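Local coordinates for protein proline dehydrogenase (Deinococcus radiodurans, PDB 4H6Q) that oxidises L-proline to (S)-1-pyrroline-5-carboxylate with FAD as cofactor and a quinone as electron acceptor, the first step of proline degradation to glutamate, at residues E43-A48 with L281-D286. Sequence-based numbering, arbitrary orientation. Where two conformers were deposited one is given.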
ATOM      1  N   GLU A  43      -6.503  17.918   3.719  1.00 15.48           N
ATOM      2  CA  GLU A  43      -6.209  18.470   5.047  1.00 17.76           C
ATOM      3  C   GLU A  43      -6.400  17.446   6.170  1.00 16.17           C
ATOM      4  O   GLU A  43      -5.557  17.336   7.069  1.00 16.18           O
ATOM      5  CB  GLU A  43      -7.035  19.743   5.303  1.00 18.92           C
ATOM      6  N   SER A  44      -7.472  16.655   6.081  1.00 14.29           N
ATOM      7  CA  SER A  44      -7.732  15.670   7.105  1.00 14.24           C
ATOM      8  C   SER A  44      -6.659  14.588   7.062  1.00 13.49           C
ATOM      9  O   SER A  44      -6.266  14.062   8.106  1.00 14.41           O
ATOM     10  CB  SER A  44      -9.149  15.059   6.994  1.00 15.49           C
ATOM     11  OG  SER A  44      -9.334  14.269   5.806  1.00 17.48           O
ATOM     12  N   ALA A  45      -6.166  14.248   5.867  1.00 12.46           N
ATOM     13  CA  ALA A  45      -5.150  13.224   5.763  1.00 11.90           C
ATOM     14  C   ALA A  45      -3.800  13.727   6.344  1.00 12.80           C
ATOM     15  O   ALA A  45      -3.098  12.992   7.044  1.00 12.78           O
ATOM     16  CB  ALA A  45      -4.979  12.808   4.271  1.00 13.36           C
ATOM     17  N   ILE A  46      -3.433  14.962   6.021  1.00 12.66           N
ATOM     18  CA  ILE A  46      -2.183  15.536   6.515  0.51 13.22           C
ATOM     19  C   ILE A  46      -2.221  15.611   8.048  1.00 12.97           C
ATOM     20  O   ILE A  46      -1.247  15.265   8.745  1.00 13.58           O
ATOM     21  CB  ILE A  46      -1.953  16.945   5.916  0.51 13.90           C
ATOM     22  CG1 ILE A  46      -1.781  16.871   4.384  0.51 14.96           C
ATOM     23  CG2 ILE A  46      -0.798  17.696   6.628  0.51 15.83           C
ATOM     24  CD1 ILE A  46      -0.678  15.943   3.933  0.51 16.01           C
ATOM     25  N   GLN A  47      -3.346  16.051   8.604  1.00 13.47           N
ATOM     26  CA  GLN A  47      -3.498  16.101  10.066  1.00 14.50           C
ATOM     27  C   GLN A  47      -3.344  14.701  10.696  1.00 14.19           C
ATOM     28  O   GLN A  47      -2.705  14.552  11.762  1.00 13.76           O
ATOM     29  CB  GLN A  47      -4.838  16.720  10.469  1.00 17.58           C
ATOM     30  CG  GLN A  47      -4.873  18.242  10.236  1.00 23.40           C
ATOM     31  CD  GLN A  47      -6.270  18.841  10.280  1.00 29.56           C
ATOM     32  OE1 GLN A  47      -7.272  18.116  10.313  1.00 34.11           O
ATOM     33  NE2 GLN A  47      -6.349  20.181  10.258  1.00 30.73           N
ATOM     34  N   ALA A  48      -3.883  13.675  10.037  1.00 12.60           N
ATOM     35  CA  ALA A  48      -3.766  12.333  10.573  1.00 11.65           C
ATOM     36  C   ALA A  48      -2.329  11.858  10.507  1.00 11.99           C
ATOM     37  O   ALA A  48      -1.860  11.181  11.434  1.00 12.38           O
ATOM     38  CB  ALA A  48      -4.709  11.363   9.821  1.00 13.84           C
ATOM     39  N   LEU A 281      -2.718   5.175   5.192  1.00  9.17           N
ATOM     40  CA  LEU A 281      -3.563   6.286   5.646  1.00 10.55           C
ATOM     41  C   LEU A 281      -4.413   6.760   4.480  1.00  9.68           C
ATOM     42  O   LEU A 281      -4.007   7.551   3.661  1.00 10.87           O
ATOM     43  CB  LEU A 281      -2.705   7.417   6.200  1.00 11.88           C
ATOM     44  CG  LEU A 281      -3.403   8.478   7.048  1.00 15.26           C
ATOM     45  CD1 LEU A 281      -4.352   9.405   6.287  1.00 17.27           C
ATOM     46  CD2 LEU A 281      -4.038   7.845   8.238  1.00 18.13           C
ATOM     47  N   PRO A 282      -5.647   6.206   4.353  1.00  9.89           N
ATOM     48  CA  PRO A 282      -6.498   6.522   3.190  1.00 10.62           C
ATOM     49  C   PRO A 282      -7.436   7.679   3.469  1.00  9.96           C
ATOM     50  O   PRO A 282      -7.845   7.909   4.625  1.00 11.79           O
ATOM     51  CB  PRO A 282      -7.273   5.225   3.007  1.00 11.67           C
ATOM     52  CG  PRO A 282      -7.406   4.665   4.392  1.00 12.99           C
ATOM     53  CD  PRO A 282      -6.256   5.178   5.233  1.00 11.68           C
ATOM     54  N   TYR A 283      -7.788   8.433   2.424  1.00  9.74           N
ATOM     55  CA  TYR A 283      -8.721   9.516   2.592  1.00 11.43           C
ATOM     56  C   TYR A 283      -9.441   9.722   1.252  1.00 11.47           C
ATOM     57  O   TYR A 283      -9.021   9.224   0.203  1.00 12.20           O
ATOM     58  CB  TYR A 283      -8.006  10.828   3.005  1.00 11.53           C
ATOM     59  CG  TYR A 283      -7.248  11.434   1.827  1.00 11.86           C
ATOM     60  CD1 TYR A 283      -7.790  12.496   1.059  1.00 12.67           C
ATOM     61  CD2 TYR A 283      -5.995  10.891   1.436  1.00 12.69           C
ATOM     62  CE1 TYR A 283      -7.127  12.984  -0.054  1.00 12.80           C
ATOM     63  CE2 TYR A 283      -5.314  11.386   0.311  1.00 12.86           C
ATOM     64  CZ  TYR A 283      -5.896  12.409  -0.438  1.00 12.05           C
ATOM     65  OH  TYR A 283      -5.238  12.857  -1.543  1.00 14.61           O
ATOM     66  N   GLY A 284     -10.544  10.463   1.290  1.00 12.29           N
ATOM     67  CA  GLY A 284     -11.216  10.895   0.098  1.00 13.62           C
ATOM     68  C   GLY A 284     -12.705  10.627   0.174  1.00 14.88           C
ATOM     69  O   GLY A 284     -13.224   9.967   1.072  1.00 16.53           O
ATOM     70  N   ARG A 285     -13.408  11.127  -0.828  1.00 16.48           N
ATOM     71  CA  ARG A 285     -14.870  10.956  -0.898  1.00 17.38           C
ATOM     72  C   ARG A 285     -15.321   9.583  -1.384  1.00 17.33           C
ATOM     73  O   ARG A 285     -16.443   9.153  -1.108  1.00 20.51           O
ATOM     74  CB  ARG A 285     -15.493  12.047  -1.778  1.00 21.18           C
ATOM     75  CG  ARG A 285     -15.370  13.413  -1.148  1.00 25.27           C
ATOM     76  N   ASP A 286     -14.473   8.884  -2.123  1.00 17.50           N
ATOM     77  CA  ASP A 286     -14.862   7.600  -2.725  1.00 17.69           C
ATOM     78  C   ASP A 286     -14.348   6.437  -1.850  1.00 15.93           C
ATOM     79  O   ASP A 286     -13.497   5.654  -2.263  1.00 16.60           O
ATOM     80  CB  ASP A 286     -14.292   7.485  -4.131  1.00 21.58           C
ATOM     81  CG  ASP A 286     -14.993   6.460  -4.960  1.00 28.31           C
ATOM     82  OD1 ASP A 286     -15.904   5.747  -4.436  1.00 29.62           O
ATOM     83  OD2 ASP A 286     -14.613   6.386  -6.159  1.00 30.82           O
TER
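Ala45 and Ala48 meet Leu281 and Tyr283 from a helical turn whose shortest backbone hydrogen bond, Gln47 N to Glu43 O, measures 3.0 Å. Ala48 N is likewise bonded to Ser44 O, and the contact between the segments is made by apolar side chains, a small worked example of how a helix that precedes the first barrel strand packs on the eighth. Ala45 is the hub: its CB lies 3.6 Å from Tyr283 CD2, approaching the ring obliquely near CG as well. Tyr283 chi1 of 74° sets CG between the backbone N and the carbonyl carbon and turns the ring toward the helix. Leu281 spans one helical turn with its two methyls. Leu281 CD1 lies 4.0 Å from Ala45 CB, and Leu281 CD2 3.9 Å from Ala48 CB; CG anti to the backbone N (chi1 -164°) directs both methyls to the helix. The axes of the short segments approach to 8.5 Å, consistent with alanine at both helix positions, and run nearly antiparallel at 163°. Ser44 OG is hydrogen-bonded to Ser41 O near the helix start. Strand 277-283 is hydrogen-bonded through Leu281 and Tyr283 to the parallel strand 58-63, into which helix 42-54 leads and whose Leu61 touches both Ala45 and Leu281. Helix 42-54 covers the outer side of this strand pair, and Leu84 of helix 71-90 meets Tyr283 beside it.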